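Local coordinates for cellulase (Bacteroides salanitronis, PDB 6WQY), which probably hydrolyses internal beta-1,4-glucosidic bonds in cellulose and related polysaccharides, through the GH5 subfamily 4 catalytic domain that makes up this chain, at residues P255-E260 / N264-W269; G270-P275 / E321-Y326. All blocks are in the same frame, centred on the assembly; numbering follows the deposited sequence.

Contact 1: residues P255-E260 / N264-W269; sequences PIDYTE and NIYSQW
Y258 lies against W269 in the loop that follows strand 246-251 of the GH5 TIM barrel. The short helix 256-259 lies early in this loop, and 264-269 folds back over it. The two side chains cross at about a right angle. W269 sets its CB over one face of the Y258 ring, a CH-pi contact with CB 3.8 Å from the ring centroid. The planes of the Y258 ring and the five-membered ring of W269 tilt by only 21°. They are offset so far that they scarcely overlap, so this is not a full stack. Y258 has CG anti to its backbone N (chi1 171°), which brings the ring in against the backbone of 266-268 and the CB of W269. CD1, on the rim of the Y258 ring, comes 3.4 Å from O of Y266. That oxygen accepts a hydrogen bond from R315, which also binds O of Y258. With alanine at Y258, W269 CB would probably lose the ring face it rests on, a gap would open between helix and loop, and the water at O of S267 would lose its hydroxyl partner.

P255, preceded by a cis peptide and placed at the N-cap, adds its ring to the same patch. Its CD is 3.6 Å from NE1 of W269, whose N-H is bonded to O of G282. On the outer side, D257 and Y266 extend alongside each other in one direction. CB of D257 meets the Y266 ring at its edge, 3.6 Å from CE2. The carboxylate and ring planes are 16° apart.

No direct hydrogen bond joins the two segments, and waters bridge them instead. One water links D257 OD2 to Y266 OH. Another accepts from Y258 OH at 2.7 Å and donates to O of S267 at 2.8 Å.

Contact 2: residues G270-P275 / E321-Y326; sequences GHTADP and ESFRLY
F323, on helix 318-337, meets T272 and A273 in the loop between helix 256-259 and helix 284-299. The contact is mostly van der Waals packing, and no hydrogen bond crosses it. T272 OG1 is 3.3 Å from CE1 of F323, and the two side chains approach at a slant. The hydroxyl sits between the backbone N and the carbonyl carbon (chi1 80°), which turns it to the ring. A273 adds apolar contact, with CB 4.3 Å from the same CE1 of F323.

One helical turn further on, Y326 brings the edge of its ring to the backbone of G270. CE2 of Y326 is 4.5 Å from CA of G270. A side chain on G270 would run into this ring, and the backbone angles at G270 also call for glycine.

The polar bonds lie within each segment or lead outside. A type I turn from G270 to A273 is closed by A273 N donating to O of G270 at 3.1 Å. On the helix, R324 NH1 forms a salt bridge with E321 OE2 at 2.9 Å. E284 accepts from both Y326 OH and H271 N, so it ties the helix and the turn together indirectly.

The turn belongs to the loop between strands 246-251 and 305-310. It packs on helix 318-337, which lies between strands 305-310 and 342-346 in the chain. R324 and L325 of that helix touch helix 371-383.

Contacts 1 and 2 follow one another along the chain, since W269 ends one and G270 begins the next. Their centres are about 10 Å apart. Q268 OE1 of contact 1 probably accepts a hydrogen bond from D274 N of contact 2, at 2.9 Å. F323 joins them by packing, with its CD1 3.2 Å from O of W269. Y258 OH also packs against helix 318-337, 3.2 Å from N of R324. The rings of W269 and Y326 meet with planes at about 50°. Both contacts lie at the barrel periphery, their centres about 21 and 26 Å from the chain centre, and away from the magnesium site at E95.

Contact 1: residues P255-E260 / N264-W269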
loop_
_atom_site.group_PDB
_atom_site.type_symbol
_atom_site.label_atom_id
_atom_site.label_comp_id
_atom_site.label_asym_id
_atom_site.label_seq_id
_atom_site.Cartn_x
_atom_site.Cartn_y
_atom_site.Cartn_z
ATOM N N PRO A 255 -12.688 -4.682 10.819
ATOM C CA PRO A 255 -13.950 -4.500 10.085
ATOM C C PRO A 255 -14.075 -3.035 9.672
ATOM O O PRO A 255 -14.007 -2.149 10.546
ATOM C CB PRO A 255 -15.009 -4.896 11.114
ATOM C CG PRO A 255 -14.388 -4.554 12.445
ATOM C CD PRO A 255 -12.887 -4.526 12.272
ATOM N N ILE A 256 -14.252 -2.762 8.376
ATOM C CA ILE A 256 -14.232 -1.386 7.892
ATOM C C ILE A 256 -15.300 -0.527 8.549
ATOM O O ILE A 256 -15.104 0.683 8.725
ATOM C CB ILE A 256 -14.306 -1.359 6.352
ATOM C CG1 ILE A 256 -14.102 0.055 5.807
ATOM C CG2 ILE A 256 -15.615 -1.936 5.857
ATOM C CD1 ILE A 256 -12.719 0.615 6.013
ATOM N N ASP A 257 -16.450 -1.098 8.914
ATOM C CA ASP A 257 -17.451 -0.275 9.580
ATOM C C ASP A 257 -16.896 0.350 10.854
ATOM O O ASP A 257 -17.281 1.471 11.207
ATOM C CB ASP A 257 -18.700 -1.103 9.903
ATOM C CG ASP A 257 -19.553 -1.380 8.675
ATOM O OD1 ASP A 257 -19.232 -0.867 7.578
ATOM O OD2 ASP A 257 -20.549 -2.126 8.809
ATOM N N TYR A 258 -16.010 -0.357 11.552
ATOM C CA TYR A 258 -15.358 0.186 12.744
ATOM C C TYR A 258 -14.171 1.083 12.376
ATOM O O TYR A 258 -14.047 2.216 12.867
ATOM C CB TYR A 258 -14.903 -0.952 13.681
ATOM C CG TYR A 258 -14.040 -0.419 14.809
ATOM C CD1 TYR A 258 -14.579 0.411 15.778
ATOM C CD2 TYR A 258 -12.683 -0.701 14.877
ATOM C CE1 TYR A 258 -13.795 0.947 16.774
ATOM C CE2 TYR A 258 -11.889 -0.179 15.886
ATOM C CZ TYR A 258 -12.451 0.656 16.828
ATOM O OH TYR A 258 -11.658 1.192 17.815
ATOM N N THR A 259 -13.287 0.607 11.502
ATOM C CA THR A 259 -12.036 1.327 11.301
ATOM C C THR A 259 -12.235 2.651 10.579
ATOM O O THR A 259 -11.476 3.589 10.835
ATOM C CB THR A 259 -11.006 0.451 10.586
ATOM O OG1 THR A 259 -11.561 0.021 9.341
ATOM C CG2 THR A 259 -10.611 -0.744 11.434
ATOM N N GLU A 260 -13.219 2.762 9.685
ATOM C CA GLU A 260 -13.503 4.034 9.041
ATOM C C GLU A 260 -14.705 4.752 9.654
ATOM O O GLU A 260 -14.914 5.934 9.368
ATOM C CB GLU A 260 -13.702 3.859 7.530
ATOM C CG GLU A 260 -13.780 5.187 6.794
ATOM C CD GLU A 260 -13.454 5.083 5.323
ATOM O OE1 GLU A 260 -13.899 4.116 4.696
ATOM O OE2 GLU A 260 -12.747 5.970 4.801
ATOM N N ASN A 264 -20.932 6.245 12.131
ATOM C CA ASN A 264 -20.702 6.801 13.465
ATOM C C ASN A 264 -21.529 6.091 14.537
ATOM O O ASN A 264 -22.138 6.721 15.405
ATOM C CB ASN A 264 -20.939 8.316 13.489
ATOM C CG ASN A 264 -20.258 8.993 14.662
ATOM O OD1 ASN A 264 -19.176 8.593 15.088
ATOM N ND2 ASN A 264 -20.901 10.026 15.202
ATOM N N ILE A 265 -21.533 4.762 14.487
ATOM C CA ILE A 265 -22.262 3.966 15.459
ATOM C C ILE A 265 -21.392 2.932 16.176
ATOM O O ILE A 265 -21.778 2.481 17.262
ATOM C CB ILE A 265 -23.489 3.276 14.830
ATOM C CG1 ILE A 265 -23.040 2.453 13.622
ATOM C CG2 ILE A 265 -24.541 4.307 14.440
ATOM C CD1 ILE A 265 -24.140 1.671 12.958
ATOM N N TYR A 266 -20.259 2.529 15.612
ATOM C CA TYR A 266 -19.420 1.489 16.215
ATOM C C TYR A 266 -18.189 2.167 16.798
ATOM O O TYR A 266 -17.266 2.528 16.067
ATOM C CB TYR A 266 -19.014 0.455 15.176
ATOM C CG TYR A 266 -20.176 -0.204 14.483
ATOM C CD1 TYR A 266 -21.227 -0.748 15.203
ATOM C CD2 TYR A 266 -20.219 -0.279 13.099
ATOM C CE1 TYR A 266 -22.292 -1.354 14.563
ATOM C CE2 TYR A 266 -21.278 -0.880 12.449
ATOM C CZ TYR A 266 -22.311 -1.417 13.186
ATOM O OH TYR A 266 -23.364 -2.017 12.536
ATOM N N SER A 267 -18.165 2.305 18.123
ATOM C CA SER A 267 -17.103 3.024 18.809
ATOM C C SER A 267 -16.173 2.122 19.609
ATOM O O SER A 267 -15.204 2.622 20.184
ATOM C CB SER A 267 -17.705 4.081 19.744
ATOM O OG SER A 267 -18.575 3.477 20.694
ATOM N N GLN A 268 -16.437 0.819 19.664
ATOM C CA GLN A 268 -15.622 -0.119 20.436
ATOM C C GLN A 268 -15.312 -1.350 19.594
ATOM O O GLN A 268 -15.951 -1.604 18.567
ATOM C CB GLN A 268 -16.320 -0.504 21.750
ATOM C CG GLN A 268 -16.726 0.719 22.550
ATOM C CD GLN A 268 -17.209 0.406 23.960
ATOM O OE1 GLN A 268 -17.363 -0.759 24.348
ATOM N NE2 GLN A 268 -17.456 1.451 24.727
ATOM N N TRP A 269 -14.295 -2.101 20.021
ATOM C CA TRP A 269 -13.782 -3.228 19.261
ATOM C C TRP A 269 -13.145 -4.239 20.201
ATOM O O TRP A 269 -12.573 -3.875 21.229
ATOM C CB TRP A 269 -12.720 -2.756 18.248
ATOM C CG TRP A 269 -12.182 -3.837 17.387
ATOM C CD1 TRP A 269 -12.736 -4.290 16.225
ATOM C CD2 TRP A 269 -10.986 -4.610 17.599
ATOM N NE1 TRP A 269 -11.968 -5.306 15.710
ATOM C CE2 TRP A 269 -10.897 -5.529 16.532
ATOM C CE3 TRP A 269 -9.982 -4.612 18.574
ATOM C CZ2 TRP A 269 -9.842 -6.431 16.406
ATOM C CZ3 TRP A 269 -8.944 -5.513 18.444
ATOM C CH2 TRP A 269 -8.878 -6.403 17.364
HETATM O O HOH W 1 -19.509 3.367 13.089
HETATM O O HOH W 2 -23.069 -1.911 9.635
HETATM O O HOH W 3 -12.887 3.408 18.874
#

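Contact 2: residues G270-P275 / E321-Y326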
loop_
_atom_site.group_PDB
_atom_site.type_symbol
_atom_site.label_atom_id
_atom_site.label_comp_id
_atom_site.label_asym_id
_atom_site.label_seq_id
_atom_site.Cartn_x
_atom_site.Cartn_y
_atom_site.Cartn_z
ATOM N N GLY A 270 -13.242 -5.511 19.840
ATOM C CA GLY A 270 -12.528 -6.557 20.541
ATOM C C GLY A 270 -13.301 -7.167 21.691
ATOM O O GLY A 270 -14.478 -6.892 21.917
ATOM N N HIS A 271 -12.591 -7.998 22.457
ATOM C CA HIS A 271 -13.240 -8.838 23.459
ATOM C C HIS A 271 -13.990 -8.029 24.507
ATOM O O HIS A 271 -14.983 -8.517 25.062
ATOM C CB HIS A 271 -12.223 -9.674 24.256
ATOM C CG HIS A 271 -11.377 -10.594 23.439
ATOM N ND1 HIS A 271 -11.884 -11.403 22.447
ATOM C CD2 HIS A 271 -10.051 -10.866 23.508
ATOM C CE1 HIS A 271 -10.902 -12.115 21.923
ATOM N NE2 HIS A 271 -9.780 -11.807 22.546
ATOM N N THR A 272 -13.496 -6.848 24.860
ATOM C CA THR A 272 -14.097 -6.092 25.952
ATOM C C THR A 272 -15.186 -5.136 25.484
ATOM O O THR A 272 -15.822 -4.488 26.320
ATOM C CB THR A 272 -13.048 -5.306 26.762
ATOM O OG1 THR A 272 -12.695 -4.104 26.070
ATOM C CG2 THR A 272 -11.819 -6.150 27.023
ATOM N N ALA A 273 -15.432 -5.056 24.183
ATOM C CA ALA A 273 -16.383 -4.090 23.658
ATOM C C ALA A 273 -17.805 -4.402 24.090
ATOM O O ALA A 273 -18.207 -5.562 24.180
ATOM C CB ALA A 273 -16.312 -4.097 22.134
ATOM N N ASP A 274 -18.568 -3.351 24.331
ATOM C CA ASP A 274 -20.001 -3.496 24.561
ATOM C C ASP A 274 -20.649 -3.983 23.273
ATOM O O ASP A 274 -20.417 -3.390 22.211
ATOM C CB ASP A 274 -20.573 -2.132 24.954
ATOM C CG ASP A 274 -22.052 -2.180 25.293
ATOM O OD1 ASP A 274 -22.792 -2.981 24.684
ATOM O OD2 ASP A 274 -22.479 -1.406 26.174
ATOM N N PRO A 275 -21.452 -5.055 23.311
ATOM C CA PRO A 275 -22.020 -5.574 22.055
ATOM C C PRO A 275 -22.856 -4.561 21.298
ATOM O O PRO A 275 -22.991 -4.673 20.076
ATOM C CB PRO A 275 -22.866 -6.774 22.509
ATOM C CG PRO A 275 -22.285 -7.172 23.817
ATOM C CD PRO A 275 -21.815 -5.897 24.468
ATOM N N GLU A 321 -11.444 6.176 22.170
ATOM C CA GLU A 321 -10.083 6.225 21.636
ATOM C C GLU A 321 -9.226 5.093 22.198
ATOM O O GLU A 321 -8.333 4.588 21.511
ATOM C CB GLU A 321 -9.469 7.599 21.894
ATOM C CG GLU A 321 -8.129 7.838 21.198
ATOM C CD GLU A 321 -8.215 7.947 19.678
ATOM O OE1 GLU A 321 -9.245 7.572 19.068
ATOM O OE2 GLU A 321 -7.209 8.390 19.064
ATOM N N SER A 322 -9.476 4.685 23.445
ATOM C CA SER A 322 -8.748 3.554 24.006
ATOM C C SER A 322 -8.875 2.330 23.107
ATOM O O SER A 322 -7.896 1.618 22.865
ATOM C CB SER A 322 -9.286 3.224 25.399
ATOM O OG SER A 322 -9.326 4.375 26.220
ATOM N N PHE A 323 -10.085 2.066 22.612
ATOM C CA PHE A 323 -10.307 0.919 21.742
ATOM C C PHE A 323 -9.567 1.055 20.421
ATOM O O PHE A 323 -9.095 0.053 19.875
ATOM C CB PHE A 323 -11.805 0.735 21.505
ATOM C CG PHE A 323 -12.543 0.208 22.698
ATOM C CD1 PHE A 323 -12.623 -1.159 22.930
ATOM C CD2 PHE A 323 -13.138 1.072 23.589
ATOM C CE1 PHE A 323 -13.296 -1.650 24.017
ATOM C CE2 PHE A 323 -13.812 0.583 24.690
ATOM C CZ PHE A 323 -13.887 -0.782 24.896
ATOM N N ARG A 324 -9.485 2.276 19.879
ATOM C CA ARG A 324 -8.744 2.494 18.643
ATOM C C ARG A 324 -7.267 2.162 18.824
ATOM O O ARG A 324 -6.647 1.512 17.972
ATOM C CB ARG A 324 -8.890 3.947 18.190
ATOM C CG ARG A 324 -8.078 4.263 16.951
ATOM C CD ARG A 324 -7.550 5.664 16.943
ATOM N NE ARG A 324 -6.921 6.011 15.675
ATOM C CZ ARG A 324 -6.330 7.179 15.440
ATOM N NH1 ARG A 324 -6.259 8.099 16.384
ATOM N NH2 ARG A 324 -5.804 7.414 14.247
ATOM N N LEU A 325 -6.672 2.620 19.928
ATOM C CA LEU A 325 -5.264 2.331 20.169
ATOM C C LEU A 325 -5.049 0.844 20.378
ATOM O O LEU A 325 -4.063 0.280 19.904
ATOM C CB LEU A 325 -4.724 3.150 21.335
ATOM C CG LEU A 325 -4.343 4.575 20.956
ATOM C CD1 LEU A 325 -5.538 5.435 20.600
ATOM C CD2 LEU A 325 -3.534 5.229 22.068
ATOM N N TYR A 326 -5.968 0.187 21.097
ATOM C CA TYR A 326 -5.892 -1.262 21.252
ATOM C C TYR A 326 -5.952 -1.965 19.898
ATOM O O TYR A 326 -5.131 -2.842 19.617
ATOM C CB TYR A 326 -6.992 -1.755 22.203
ATOM C CG TYR A 326 -7.134 -3.261 22.209
ATOM C CD1 TYR A 326 -6.056 -4.083 22.511
ATOM C CD2 TYR A 326 -8.337 -3.862 21.886
ATOM C CE1 TYR A 326 -6.174 -5.454 22.490
ATOM C CE2 TYR A 326 -8.470 -5.234 21.856
ATOM C CZ TYR A 326 -7.380 -6.027 22.161
ATOM O OH TYR A 326 -7.485 -7.403 22.146
#